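Local coordinates for sensor protein DivL (Caulobacter crescentus, PDB 4Q20) that is a sensor protein of the histidine-kinase family that is required for cell division and growth and catalyses phosphorylation of the regulator CtrA, at residues T178-R183 against R189-D194; I59-L64 against R76-A81. All blocks are in the same frame, centred on the assembly; numbering follows the deposited sequence.

Along the chain interaction 2 comes first: residues 59-64 and 76-81 lie on helices 26-66 and 73-103, the helical hairpin of the HisKA dimerisation part. Interaction 1 follows, pairing residues 178-183 and 189-194 on the neighbouring strands 176-183 and 187-194 of the five-stranded mixed sheet in the GHKL-type ATPase part. Their centres are 33 Å apart and their nearest atoms about 19 Å, so the two do not touch and share no helix or sheet. The surroundings differ too: the second subunit comes within reach of interaction 2 but does not touch interaction 1. The pair thus samples both parts of a histidine-kinase core, dimeric helices and ATPase sheet.

Interaction 1: T178-R183 against R189-D194; sequences TLSARR and RLDVSD
Backbone bonds join Thr-178 to Ser-193, Ser-180 to Asp-191 and Arg-182 to Arg-189, two per pair. In the first, Thr-178 N lies 2.8 Å from Ser-193 O; in the second, Asp-191 N lies 2.8 Å from Ser-180 O. The non-hydrogen-bonded pairs between them, Leu-179 with Val-192 and Ala-181 with Leu-190, add CA-H...O contacts, such as Val-192 CA to Thr-178 O at 3.2 Å.

Polar and charged groups share one face. Ser-180 OG stands between its backbone N and carbonyl carbon (chi1 53°), which puts it 3.3 Å from Asp-191 CB. Arg-182 and Arg-189 run side by side, their guanidinium planes 87° apart; Arg-182 NH2 sits above the Arg-189 plane, 3.6 Å from Arg-189 NE. Asp-191 probably eases this like-charge approach: its OD1 takes a salt bridge from Arg-189 NH2 on its syn lone pair, at 3.2 Å, and accepts a hydrogen bond from Thr-250 OG1 on the next strand.

Apolar contact occupies the other face, where Ala-181 CB meets Leu-190 CD2 at 3.9 Å. Helix 116-133 packs against both side chains, while helix 153-170 reaches Leu-179 and Val-192. Antiparallel strands at 159°, with helices on the apolar face, form a beta hairpin within the alpha/beta sandwich of GHKL ATPases.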
loop_
_atom_site.group_PDB
_atom_site.type_symbol
_atom_site.label_atom_id
_atom_site.label_comp_id
_atom_site.label_asym_id
_atom_site.label_seq_id
_atom_site.Cartn_x
_atom_site.Cartn_y
_atom_site.Cartn_z
ATOM N N THR A 178 22.538 -0.614 18.695
ATOM C CA THR A 178 23.859 -0.091 18.367
ATOM C C THR A 178 24.225 -0.345 16.914
ATOM O O THR A 178 24.063 -1.459 16.424
ATOM C CB THR A 178 24.938 -0.707 19.305
ATOM O OG1 THR A 178 24.392 -0.900 20.621
ATOM C CG2 THR A 178 26.226 0.134 19.356
ATOM N N LEU A 179 24.754 0.693 16.257
ATOM C CA LEU A 179 25.267 0.700 14.886
ATOM C C LEU A 179 26.769 0.790 14.944
ATOM O O LEU A 179 27.288 1.839 15.328
ATOM C CB LEU A 179 24.725 1.914 14.102
ATOM C CG LEU A 179 23.303 1.892 13.605
ATOM C CD1 LEU A 179 22.380 2.618 14.581
ATOM C CD2 LEU A 179 23.218 2.627 12.303
ATOM N N SER A 180 27.475 -0.273 14.586
ATOM C CA SER A 180 28.943 -0.251 14.624
ATOM C C SER A 180 29.561 -0.689 13.285
ATOM O O SER A 180 28.893 -1.307 12.451
ATOM C CB SER A 180 29.475 -1.127 15.763
ATOM O OG SER A 180 28.951 -2.444 15.715
ATOM N N ALA A 181 30.842 -0.359 13.094
ATOM C CA ALA A 181 31.620 -0.725 11.920
ATOM C C ALA A 181 33.029 -1.090 12.331
ATOM O O ALA A 181 33.540 -0.556 13.319
ATOM C CB ALA A 181 31.639 0.410 10.932
ATOM N N ARG A 182 33.662 -2.005 11.590
ATOM C CA ARG A 182 35.020 -2.452 11.886
ATOM C C ARG A 182 35.722 -2.919 10.619
ATOM O O ARG A 182 35.151 -3.686 9.846
ATOM C CB ARG A 182 34.974 -3.587 12.946
ATOM C CG ARG A 182 36.305 -4.260 13.293
ATOM C CD ARG A 182 36.213 -5.099 14.562
ATOM N NE ARG A 182 35.293 -6.235 14.428
ATOM C CZ ARG A 182 35.073 -7.140 15.378
ATOM N NH1 ARG A 182 35.709 -7.063 16.542
ATOM N NH2 ARG A 182 34.220 -8.135 15.167
ATOM N N ARG A 183 36.963 -2.457 10.419
ATOM C CA ARG A 183 37.831 -2.865 9.321
ATOM C C ARG A 183 38.808 -3.899 9.872
ATOM O O ARG A 183 39.732 -3.539 10.601
ATOM C CB ARG A 183 38.576 -1.658 8.708
ATOM C CG ARG A 183 39.407 -2.035 7.486
ATOM C CD ARG A 183 40.106 -0.851 6.833
ATOM N NE ARG A 183 39.179 0.013 6.097
ATOM C CZ ARG A 183 38.751 -0.207 4.855
ATOM N NH1 ARG A 183 39.153 -1.283 4.185
ATOM N NH2 ARG A 183 37.908 0.635 4.281
ATOM N N ARG A 189 32.983 -4.785 8.256
ATOM C CA ARG A 189 31.758 -5.375 8.775
ATOM C C ARG A 189 30.906 -4.323 9.475
ATOM O O ARG A 189 31.386 -3.619 10.360
ATOM C CB ARG A 189 32.026 -6.594 9.686
ATOM C CG ARG A 189 32.879 -6.359 10.930
ATOM C CD ARG A 189 33.112 -7.655 11.686
ATOM N NE ARG A 189 31.936 -8.091 12.446
ATOM C CZ ARG A 189 31.725 -9.344 12.835
ATOM N NH1 ARG A 189 32.599 -10.299 12.533
ATOM N NH2 ARG A 189 30.634 -9.655 13.519
ATOM N N LEU A 190 29.647 -4.207 9.056
ATOM C CA LEU A 190 28.671 -3.284 9.637
ATOM C C LEU A 190 27.765 -4.080 10.569
ATOM O O LEU A 190 27.140 -5.041 10.127
ATOM C CB LEU A 190 27.855 -2.569 8.529
ATOM C CG LEU A 190 28.659 -1.916 7.386
ATOM C CD1 LEU A 190 27.759 -1.470 6.283
ATOM C CD2 LEU A 190 29.492 -0.748 7.867
ATOM N N ASP A 191 27.731 -3.733 11.856
ATOM C CA ASP A 191 26.900 -4.477 12.805
ATOM C C ASP A 191 25.735 -3.642 13.320
ATOM O O ASP A 191 25.863 -2.431 13.483
ATOM C CB ASP A 191 27.728 -4.991 13.998
ATOM C CG ASP A 191 29.012 -5.716 13.634
ATOM O OD1 ASP A 191 28.960 -6.954 13.467
ATOM O OD2 ASP A 191 30.092 -5.047 13.587
ATOM N N VAL A 192 24.589 -4.284 13.546
ATOM C CA VAL A 192 23.402 -3.640 14.109
ATOM C C VAL A 192 22.934 -4.572 15.230
ATOM O O VAL A 192 22.279 -5.599 15.001
ATOM C CB VAL A 192 22.284 -3.257 13.091
ATOM C CG1 VAL A 192 21.088 -2.643 13.812
ATOM C CG2 VAL A 192 22.811 -2.301 12.025
ATOM N N SER A 193 23.372 -4.240 16.441
ATOM C CA SER A 193 23.116 -4.992 17.663
ATOM C C SER A 193 21.889 -4.430 18.387
ATOM O O SER A 193 21.610 -3.237 18.305
ATOM C CB SER A 193 24.345 -4.937 18.556
ATOM O OG SER A 193 24.023 -5.325 19.881
ATOM N N ASP A 194 21.141 -5.295 19.060
ATOM C CA ASP A 194 19.970 -4.863 19.814
ATOM C C ASP A 194 19.880 -5.630 21.120
ATOM O O ASP A 194 20.278 -6.792 21.186
ATOM C CB ASP A 194 18.656 -4.961 19.004
ATOM C CG ASP A 194 18.254 -6.344 18.509
ATOM O OD1 ASP A 194 17.637 -7.108 19.308
ATOM O OD2 ASP A 194 18.467 -6.632 17.279
#

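Interaction 2: I59-L64 against R76-A81; sequences IGYSEL and RNHVAA
The Tyr-61 ring takes Ala-81 CB over one face, and the imidazole of His-78 likewise receives Leu-64 CD1 over a face. In the first CH-pi contact the methyl carbon lies 3.7 Å from the centroid of the Tyr-61 ring and 16° off its normal, with Tyr-61 CD2 the ring atom nearest to Ala-81 CB. In the second, Leu-64 CD1 is 4.0 Å from the centroid of the His-78 ring, displaced toward the NE2 side. Leu-64 CB adds a touch at 3.7 Å from His-78 CD2.

Between the two rings the approach is oblique: their planes meet at 42°, and the closest atoms, Tyr-61 CD1 and His-78 ND1, are 3.9 Å apart. His-78 chi1 of -63° sets CG beside its own backbone N, bringing the imidazole across the side chain of Leu-64. A weak hydrogen bond to Arg-74 gives His-78 NE2 a polar partner one turn earlier.

Tyr-61 and His-78 form the closest backbone pairing, with CA atoms 5.4 Å apart, and the axes of the two short helical segments come within 8.6 Å of each other. The second subunit borders this contact, placing its Arg-83 near Ser-62 and its Glu-66 against Val-79 and Ala-80. Antiparallel helices near the turn of a helical hairpin, joined by a second copy, are characteristic of the HisKA dimerisation four-helix bundle.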
loop_
_atom_site.group_PDB
_atom_site.type_symbol
_atom_site.label_atom_id
_atom_site.label_comp_id
_atom_site.label_asym_id
_atom_site.label_seq_id
_atom_site.Cartn_x
_atom_site.Cartn_y
_atom_site.Cartn_z
ATOM N N ILE A 59 -5.562 4.704 10.497
ATOM C CA ILE A 59 -6.978 5.050 10.662
ATOM C C ILE A 59 -7.270 5.298 12.139
ATOM O O ILE A 59 -7.743 6.384 12.465
ATOM C CB ILE A 59 -7.940 3.983 10.038
ATOM C CG1 ILE A 59 -7.816 3.893 8.487
ATOM C CG2 ILE A 59 -9.399 4.197 10.450
ATOM C CD1 ILE A 59 -7.956 5.258 7.634
ATOM N N GLY A 60 -6.959 4.321 12.998
ATOM C CA GLY A 60 -7.211 4.357 14.438
ATOM C C GLY A 60 -6.674 5.593 15.128
ATOM O O GLY A 60 -7.417 6.320 15.777
ATOM N N TYR A 61 -5.393 5.890 14.931
ATOM C CA TYR A 61 -4.768 7.061 15.543
ATOM C C TYR A 61 -5.137 8.403 14.888
ATOM O O TYR A 61 -5.247 9.381 15.628
ATOM C CB TYR A 61 -3.269 6.905 15.596
ATOM C CG TYR A 61 -2.817 5.982 16.702
ATOM C CD1 TYR A 61 -2.951 6.348 18.039
ATOM C CD2 TYR A 61 -2.274 4.734 16.417
ATOM C CE1 TYR A 61 -2.531 5.508 19.061
ATOM C CE2 TYR A 61 -1.863 3.879 17.433
ATOM C CZ TYR A 61 -1.979 4.280 18.756
ATOM O OH TYR A 61 -1.576 3.480 19.793
ATOM N N SER A 62 -5.334 8.476 13.545
ATOM C CA SER A 62 -5.760 9.762 12.916
ATOM C C SER A 62 -7.189 10.141 13.373
ATOM O O SER A 62 -7.443 11.331 13.572
ATOM C CB SER A 62 -5.644 9.746 11.387
ATOM O OG SER A 62 -6.453 8.737 10.798
ATOM N N GLU A 63 -8.090 9.137 13.610
ATOM C CA GLU A 63 -9.453 9.380 14.102
ATOM C C GLU A 63 -9.412 9.993 15.521
ATOM O O GLU A 63 -10.248 10.844 15.837
ATOM C CB GLU A 63 -10.317 8.098 14.071
ATOM C CG GLU A 63 -10.795 7.726 12.669
ATOM C CD GLU A 63 -11.708 6.516 12.521
ATOM O OE1 GLU A 63 -11.820 5.726 13.486
ATOM O OE2 GLU A 63 -12.292 6.341 11.424
ATOM N N LEU A 64 -8.415 9.592 16.349
ATOM C CA LEU A 64 -8.221 10.132 17.694
ATOM C C LEU A 64 -7.774 11.587 17.614
ATOM O O LEU A 64 -8.148 12.392 18.470
ATOM C CB LEU A 64 -7.198 9.309 18.494
ATOM C CG LEU A 64 -7.632 7.954 19.098
ATOM C CD1 LEU A 64 -6.522 7.366 19.922
ATOM C CD2 LEU A 64 -8.809 8.099 20.012
ATOM N N ARG A 76 0.446 14.470 20.278
ATOM C CA ARG A 76 1.773 14.295 19.695
ATOM C C ARG A 76 2.078 12.804 19.514
ATOM O O ARG A 76 2.585 12.409 18.459
ATOM C CB ARG A 76 2.830 14.953 20.594
ATOM C CG ARG A 76 4.134 15.272 19.882
ATOM C CD ARG A 76 5.051 16.112 20.754
ATOM N NE ARG A 76 4.450 17.410 21.066
ATOM C CZ ARG A 76 4.776 18.553 20.471
ATOM N NH1 ARG A 76 5.730 18.581 19.549
ATOM N NH2 ARG A 76 4.168 19.682 20.814
ATOM N N ASN A 77 1.753 11.980 20.538
ATOM C CA ASN A 77 1.949 10.524 20.529
ATOM C C ASN A 77 1.071 9.859 19.461
ATOM O O ASN A 77 1.473 8.860 18.869
ATOM C CB ASN A 77 1.642 9.937 21.900
ATOM C CG ASN A 77 2.627 10.378 22.956
ATOM O OD1 ASN A 77 3.843 10.442 22.715
ATOM N ND2 ASN A 77 2.132 10.686 24.154
ATOM N N HIS A 78 -0.116 10.433 19.215
ATOM C CA HIS A 78 -1.032 9.963 18.202
ATOM C C HIS A 78 -0.456 10.253 16.811
ATOM O O HIS A 78 -0.451 9.361 15.964
ATOM C CB HIS A 78 -2.418 10.603 18.399
ATOM C CG HIS A 78 -3.095 10.239 19.692
ATOM N ND1 HIS A 78 -2.581 9.276 20.555
ATOM C CD2 HIS A 78 -4.241 10.724 20.227
ATOM C CE1 HIS A 78 -3.427 9.213 21.573
ATOM N NE2 HIS A 78 -4.448 10.049 21.411
ATOM N N VAL A 79 0.062 11.476 16.594
ATOM C CA VAL A 79 0.710 11.897 15.341
ATOM C C VAL A 79 1.906 10.971 15.038
ATOM O O VAL A 79 2.004 10.433 13.935
ATOM C CB VAL A 79 1.173 13.377 15.388
ATOM C CG1 VAL A 79 2.003 13.714 14.160
ATOM C CG2 VAL A 79 0.010 14.335 15.501
ATOM N N ALA A 80 2.793 10.783 16.029
ATOM C CA ALA A 80 3.980 9.954 15.933
ATOM C C ALA A 80 3.617 8.523 15.543
ATOM O O ALA A 80 4.297 7.925 14.706
ATOM C CB ALA A 80 4.722 9.976 17.252
ATOM N N ALA A 81 2.506 7.999 16.083
ATOM C CA ALA A 81 2.062 6.643 15.750
ATOM C C ALA A 81 1.556 6.605 14.313
ATOM O O ALA A 81 1.929 5.687 13.591
ATOM C CB ALA A 81 1.026 6.150 16.733
#